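Local coordinates for protein argininosuccinate lyase (Chelativorans sp., PDB 6RXA) that belongs to the aspartase/fumarase family and, as an EDDS lyase, cleaves carbon-nitrogen bonds, releasing fumarate from aminated succinates, at residues E21-L35 and L327-A341. The protein carries 2 engineered substitutions. Sequence-based numbering, arbitrary orientation.
With FMT (formic acid), chain D.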
loop_
_atom_site.group_PDB
_atom_site.type_symbol
_atom_site.label_atom_id
_atom_site.label_comp_id
_atom_site.label_asym_id
_atom_site.label_seq_id
_atom_site.Cartn_x
_atom_site.Cartn_y
_atom_site.Cartn_z
ATOM N N GLU A 21 16.375 -0.746 -25.880
ATOM C CA GLU A 21 15.342 -0.464 -24.894
ATOM C C GLU A 21 15.133 -1.644 -23.952
ATOM O O GLU A 21 14.823 -1.458 -22.764
ATOM C CB GLU A 21 14.033 -0.129 -25.607
ATOM C CG GLU A 21 14.113 1.022 -26.585
ATOM C CD GLU A 21 14.357 0.576 -28.013
ATOM O OE1 GLU A 21 15.027 -0.463 -28.242
ATOM O OE2 GLU A 21 13.878 1.278 -28.924
ATOM N N PHE A 22 15.304 -2.863 -24.462
ATOM C CA PHE A 22 15.211 -4.065 -23.643
ATOM C C PHE A 22 16.389 -4.128 -22.691
ATOM O O PHE A 22 16.222 -4.395 -21.500
ATOM C CB PHE A 22 15.161 -5.258 -24.602
ATOM C CG PHE A 22 14.975 -6.607 -23.948
ATOM C CD1 PHE A 22 14.363 -6.760 -22.712
ATOM C CD2 PHE A 22 15.425 -7.745 -24.606
ATOM C CE1 PHE A 22 14.209 -8.039 -22.156
ATOM C CE2 PHE A 22 15.277 -9.014 -24.049
ATOM C CZ PHE A 22 14.664 -9.151 -22.821
ATOM N N GLN A 23 17.585 -3.830 -23.190
ATOM C CA GLN A 23 18.758 -3.818 -22.332
ATOM C C GLN A 23 18.617 -2.808 -21.196
ATOM O O GLN A 23 19.140 -3.042 -20.103
ATOM C CB GLN A 23 19.997 -3.555 -23.184
ATOM C CG GLN A 23 21.312 -3.575 -22.404
ATOM C CD GLN A 23 21.650 -4.955 -21.868
ATOM O OE1 GLN A 23 21.582 -5.950 -22.589
ATOM N NE2 GLN A 23 21.984 -5.021 -20.584
ATOM N N GLU A 24 17.906 -1.695 -21.416
ATOM C CA GLU A 24 17.735 -0.703 -20.355
ATOM C C GLU A 24 17.128 -1.319 -19.096
ATOM O O GLU A 24 17.458 -0.915 -17.974
ATOM C CB GLU A 24 16.875 0.468 -20.837
ATOM C CG GLU A 24 17.462 1.285 -21.985
ATOM C CD GLU A 24 16.546 2.424 -22.431
ATOM O OE1 GLU A 24 15.934 3.058 -21.546
ATOM O OE2 GLU A 24 16.446 2.674 -23.668
ATOM N N LEU A 25 16.225 -2.287 -19.255
ATOM C CA LEU A 25 15.604 -2.932 -18.106
ATOM C C LEU A 25 16.604 -3.690 -17.244
ATOM O O LEU A 25 16.339 -3.906 -16.055
ATOM C CB LEU A 25 14.501 -3.888 -18.572
ATOM C CG LEU A 25 13.222 -3.221 -19.069
ATOM C CD1 LEU A 25 12.390 -4.209 -19.878
ATOM C CD2 LEU A 25 12.403 -2.623 -17.922
ATOM N N TYR A 26 17.721 -4.112 -17.815
ATOM C CA TYR A 26 18.738 -4.831 -17.066
ATOM C C TYR A 26 19.765 -3.906 -16.444
ATOM O O TYR A 26 20.495 -4.333 -15.539
ATOM C CB TYR A 26 19.455 -5.816 -17.993
ATOM C CG TYR A 26 18.586 -6.964 -18.433
ATOM C CD1 TYR A 26 17.714 -6.826 -19.494
ATOM C CD2 TYR A 26 18.630 -8.182 -17.772
ATOM C CE1 TYR A 26 16.894 -7.862 -19.886
ATOM C CE2 TYR A 26 17.824 -9.236 -18.166
ATOM C CZ TYR A 26 16.961 -9.066 -19.224
ATOM O OH TYR A 26 16.148 -10.100 -19.627
ATOM N N ASP A 27 19.841 -2.663 -16.911
ATOM C CA ASP A 27 20.938 -1.775 -16.546
ATOM C C ASP A 27 20.578 -0.751 -15.475
ATOM O O ASP A 27 21.483 -0.267 -14.780
ATOM C CB ASP A 27 21.433 -1.002 -17.782
ATOM C CG ASP A 27 22.139 -1.885 -18.818
ATOM O OD1 ASP A 27 22.443 -3.052 -18.521
ATOM O OD2 ASP A 27 22.377 -1.392 -19.937
ATOM N N PHE A 28 19.296 -0.400 -15.316
ATOM C CA PHE A 28 18.973 0.778 -14.511
ATOM C C PHE A 28 19.296 0.581 -13.031
ATOM O O PHE A 28 19.653 1.549 -12.346
ATOM C CB PHE A 28 17.508 1.223 -14.724
ATOM C CG PHE A 28 16.478 0.307 -14.104
ATOM C CD1 PHE A 28 16.169 0.385 -12.753
ATOM C CD2 PHE A 28 15.797 -0.608 -14.895
ATOM C CE1 PHE A 28 15.233 -0.453 -12.200
ATOM C CE2 PHE A 28 14.860 -1.451 -14.344
ATOM C CZ PHE A 28 14.575 -1.371 -13.005
ATOM N N ASP A 29 19.167 -0.641 -12.504
ATOM C CA ASP A 29 19.300 -0.818 -11.064
ATOM C C ASP A 29 20.719 -0.503 -10.611
ATOM O O ASP A 29 20.924 0.291 -9.685
ATOM C CB ASP A 29 18.900 -2.237 -10.663
ATOM C CG ASP A 29 18.904 -2.439 -9.156
ATOM O OD1 ASP A 29 18.436 -1.537 -8.429
ATOM O OD2 ASP A 29 19.362 -3.507 -8.708
ATOM N N ALA A 30 21.711 -1.082 -11.284
ATOM C CA ALA A 30 23.091 -0.868 -10.874
ATOM C C ALA A 30 23.571 0.536 -11.207
ATOM O O ALA A 30 24.487 1.043 -10.551
ATOM C CB ALA A 30 23.990 -1.907 -11.539
ATOM N N ALA A 31 22.979 1.173 -12.213
ATOM C CA ALA A 31 23.424 2.489 -12.647
ATOM C C ALA A 31 22.783 3.627 -11.866
ATOM O O ALA A 31 23.261 4.768 -11.947
ATOM C CB ALA A 31 23.111 2.678 -14.132
ATOM N N ALA A 32 21.735 3.357 -11.108
ATOM C CA ALA A 32 20.985 4.435 -10.487
ATOM C C ALA A 32 21.819 5.170 -9.448
ATOM O O ALA A 32 22.566 4.562 -8.674
ATOM C CB ALA A 32 19.731 3.873 -9.828
ATOM N N LEU A 33 21.670 6.491 -9.439
ATOM C CA LEU A 33 22.279 7.336 -8.425
ATOM C C LEU A 33 21.489 7.265 -7.132
ATOM O O LEU A 33 20.274 7.029 -7.140
ATOM C CB LEU A 33 22.228 8.793 -8.881
ATOM C CG LEU A 33 22.985 9.132 -10.155
ATOM C CD1 LEU A 33 22.820 10.592 -10.481
ATOM C CD2 LEU A 33 24.444 8.771 -9.987
ATOM N N THR A 34 22.171 7.514 -6.016
ATOM C CA THR A 34 21.432 7.833 -4.807
ATOM C C THR A 34 20.724 9.178 -4.986
ATOM O O THR A 34 21.119 10.012 -5.808
ATOM C CB THR A 34 22.354 7.975 -3.589
ATOM O OG1 THR A 34 23.258 9.064 -3.817
ATOM C CG2 THR A 34 23.141 6.701 -3.315
ATOM N N LEU A 35 19.703 9.419 -4.161
ATOM C CA LEU A 35 19.067 10.732 -4.186
ATOM C C LEU A 35 20.079 11.839 -3.884
ATOM O O LEU A 35 20.087 12.883 -4.551
ATOM C CB LEU A 35 17.870 10.772 -3.231
ATOM C CG LEU A 35 17.056 12.070 -3.327
ATOM C CD1 LEU A 35 16.399 12.263 -4.658
ATOM C CD2 LEU A 35 15.993 12.087 -2.208
ATOM N N LEU A 327 10.918 10.310 -3.220
ATOM C CA LEU A 327 10.869 9.618 -4.501
ATOM C C LEU A 327 12.291 9.559 -5.053
ATOM O O LEU A 327 12.903 10.604 -5.300
ATOM C CB LEU A 327 9.964 10.342 -5.489
ATOM C CG LEU A 327 9.781 9.657 -6.844
ATOM C CD1 LEU A 327 9.266 8.222 -6.719
ATOM C CD2 LEU A 327 8.834 10.498 -7.735
ATOM N N GLU A 328 12.815 8.361 -5.211
ATOM C CA GLU A 328 14.241 8.190 -5.454
ATOM C C GLU A 328 14.562 7.963 -6.919
ATOM O O GLU A 328 13.733 7.485 -7.703
ATOM C CB GLU A 328 14.754 7.014 -4.625
ATOM C CG GLU A 328 14.427 7.201 -3.149
ATOM C CD GLU A 328 15.400 6.533 -2.222
ATOM O OE1 GLU A 328 14.955 5.738 -1.367
ATOM O OE2 GLU A 328 16.607 6.810 -2.344
ATOM N N PRO A 329 15.785 8.294 -7.317
ATOM C CA PRO A 329 16.167 8.148 -8.727
ATOM C C PRO A 329 15.909 6.766 -9.301
ATOM O O PRO A 329 15.449 6.650 -10.447
ATOM C CB PRO A 329 17.663 8.504 -8.714
ATOM C CG PRO A 329 17.807 9.445 -7.565
ATOM C CD PRO A 329 16.843 8.946 -6.513
ATOM N N ARG A 330 16.208 5.704 -8.554
ATOM C CA ARG A 330 16.056 4.365 -9.111
ATOM C C ARG A 330 14.609 4.077 -9.497
ATOM O O ARG A 330 14.368 3.338 -10.453
ATOM C CB ARG A 330 16.590 3.298 -8.159
ATOM C CG ARG A 330 15.917 3.190 -6.812
ATOM C CD ARG A 330 16.632 2.133 -5.953
ATOM N NE ARG A 330 18.043 2.464 -5.727
ATOM C CZ ARG A 330 19.070 1.945 -6.404
ATOM N NH1 ARG A 330 18.878 1.042 -7.366
ATOM N NH2 ARG A 330 20.303 2.331 -6.115
ATOM N N SER A 331 13.639 4.644 -8.778
ATOM C CA SER A 331 12.240 4.431 -9.129
ATOM C C SER A 331 11.907 5.092 -10.458
ATOM O O SER A 331 11.259 4.492 -11.323
ATOM C CB SER A 331 11.361 4.972 -8.006
ATOM O OG SER A 331 10.000 4.799 -8.291
ATOM N N ILE A 332 12.342 6.336 -10.645
ATOM C CA ILE A 332 12.082 7.001 -11.910
ATOM C C ILE A 332 12.829 6.297 -13.028
ATOM O O ILE A 332 12.300 6.113 -14.130
ATOM C CB ILE A 332 12.423 8.498 -11.818
ATOM C CG1 ILE A 332 11.534 9.154 -10.762
ATOM C CG2 ILE A 332 12.227 9.151 -13.167
ATOM C CD1 ILE A 332 12.038 10.525 -10.283
ATOM N N ASP A 333 14.073 5.882 -12.760
ATOM C CA ASP A 333 14.839 5.193 -13.785
ATOM C C ASP A 333 14.128 3.929 -14.255
ATOM O O ASP A 333 14.164 3.602 -15.445
ATOM C CB ASP A 333 16.219 4.832 -13.256
ATOM C CG ASP A 333 17.095 6.034 -13.010
ATOM O OD1 ASP A 333 16.794 7.134 -13.512
ATOM O OD2 ASP A 333 18.112 5.856 -12.318
ATOM N N ALA A 334 13.481 3.203 -13.334
ATOM C CA ALA A 334 12.743 2.002 -13.723
ATOM C C ALA A 334 11.576 2.341 -14.640
ATOM O O ALA A 334 11.316 1.629 -15.619
ATOM C CB ALA A 334 12.218 1.283 -12.482
ATOM N N LEU A 335 10.834 3.403 -14.309
ATOM C CA LEU A 335 9.725 3.836 -15.146
ATOM C C LEU A 335 10.198 4.149 -16.552
ATOM O O LEU A 335 9.555 3.756 -17.530
ATOM C CB LEU A 335 9.053 5.059 -14.517
ATOM C CG LEU A 335 7.895 5.668 -15.305
ATOM C CD1 LEU A 335 6.936 6.394 -14.348
ATOM C CD2 LEU A 335 8.358 6.643 -16.387
ATOM N N ILE A 336 11.334 4.845 -16.675
ATOM C CA ILE A 336 11.823 5.228 -17.993
ATOM C C ILE A 336 12.227 3.991 -18.783
ATOM O O ILE A 336 11.924 3.871 -19.975
ATOM C CB ILE A 336 12.976 6.246 -17.866
ATOM C CG1 ILE A 336 12.498 7.553 -17.213
ATOM C CG2 ILE A 336 13.581 6.497 -19.240
ATOM C CD1 ILE A 336 11.527 8.372 -18.030
ATOM N N ALA A 337 12.903 3.046 -18.133
ATOM C CA ALA A 337 13.304 1.814 -18.802
ATOM C C ALA A 337 12.091 1.044 -19.306
ATOM O O ALA A 337 12.080 0.569 -20.446
ATOM C CB ALA A 337 14.139 0.963 -17.849
ATOM N N ALA A 338 11.060 0.912 -18.468
ATOM C CA ALA A 338 9.861 0.198 -18.884
ATOM C C ALA A 338 9.148 0.933 -20.004
ATOM O O ALA A 338 8.632 0.299 -20.937
ATOM C CB ALA A 338 8.927 0.027 -17.693
ATOM N N THR A 339 9.085 2.265 -19.928
ATOM C CA THR A 339 8.416 3.027 -20.981
ATOM C C THR A 339 9.142 2.885 -22.308
ATOM O O THR A 339 8.511 2.706 -23.353
ATOM C CB THR A 339 8.306 4.499 -20.577
ATOM O OG1 THR A 339 7.573 4.606 -19.348
ATOM C CG2 THR A 339 7.584 5.294 -21.638
ATOM N N HIS A 340 10.474 2.986 -22.291
ATOM C CA HIS A 340 11.258 2.778 -23.498
ATOM C C HIS A 340 11.091 1.364 -24.031
ATOM O O HIS A 340 10.902 1.159 -25.234
ATOM C CB HIS A 340 12.727 3.058 -23.198
ATOM C CG HIS A 340 13.046 4.508 -23.040
ATOM N ND1 HIS A 340 14.226 4.950 -22.477
ATOM C CD2 HIS A 340 12.360 5.621 -23.394
ATOM C CE1 HIS A 340 14.251 6.271 -22.491
ATOM N NE2 HIS A 340 13.130 6.703 -23.042
ATOM N N ALA A 341 11.127 0.366 -23.144
ATOM C CA ALA A 341 10.962 -1.015 -23.589
ATOM C C ALA A 341 9.616 -1.208 -24.276
ATOM O O ALA A 341 9.530 -1.826 -25.343
ATOM C CB ALA A 341 11.105 -1.968 -22.398
HETATM C C FMT D . 17.494 -13.308 -20.265
HETATM O O1 FMT D . 17.824 -14.490 -20.400
HETATM O O2 FMT D . 17.555 -12.729 -19.178
HETATM O O HOH W 1 19.721 3.993 -13.559
HETATM O O HOH W 2 22.527 1.869 -7.954
HETATM O O HOH W 3 17.967 5.829 -6.220
HETATM O O HOH W 4 19.967 7.641 -11.539
#
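Arg330 and Phe28 bury the most surface where helix 21-31 lies nearly antiparallel along helix 329-341, the axes approaching to 7.9 Å. The Phe28 ring lies flat on the backbone of Ala334, whose CA stands 3.8 Å from the ring centroid, only 8° off its normal, in a CH-pi contact. Its CE1 touches Ala334 CB at 3.5 Å, and CD2 meets the methyl of Ala337. This fit depends on chi1 of 72°, which sets CG between the backbone N and carbonyl carbon. Replacing the ring by the methyl of an alanine would probably open a gap over Ala334 and leave Ala337 CB without this apolar neighbour. Toward the end of helix 21-31, Arg330 bends at chi3, bringing NH1 to Asp29 twice: a salt bridge to OD1 at 2.8 Å, with carboxylate and guanidinium planes 78° apart, and a hydrogen bond to the backbone O at 3.2 Å. The methyl of Ala32 lies over one guanidinium face, toward its rim, while NH2 donates to a water. Pro329 packs against the turn after helix 21-31, its CB 3.4 Å from Leu33 O. At the other end, His340 ND1 gives a nearly straight bond, 2.7 Å, to the syn lone pair of Glu24 OE1. Leu25, packed on Ala337 and Ala341, also lies beside Arg294. Tyr26 turns away from helix 329-341; its OH donates to a formate, probably from the crystallisation liquor, that Arg112 of the second subunit also binds; in other crystals Tyr26 and Arg294 bind fumarate, absent here. The contact thus sets an apolar centre between a salt bridge and a His-carboxylate hydrogen bond, with Arg330 probably helping to offset the carbonyls ending helix 21-31.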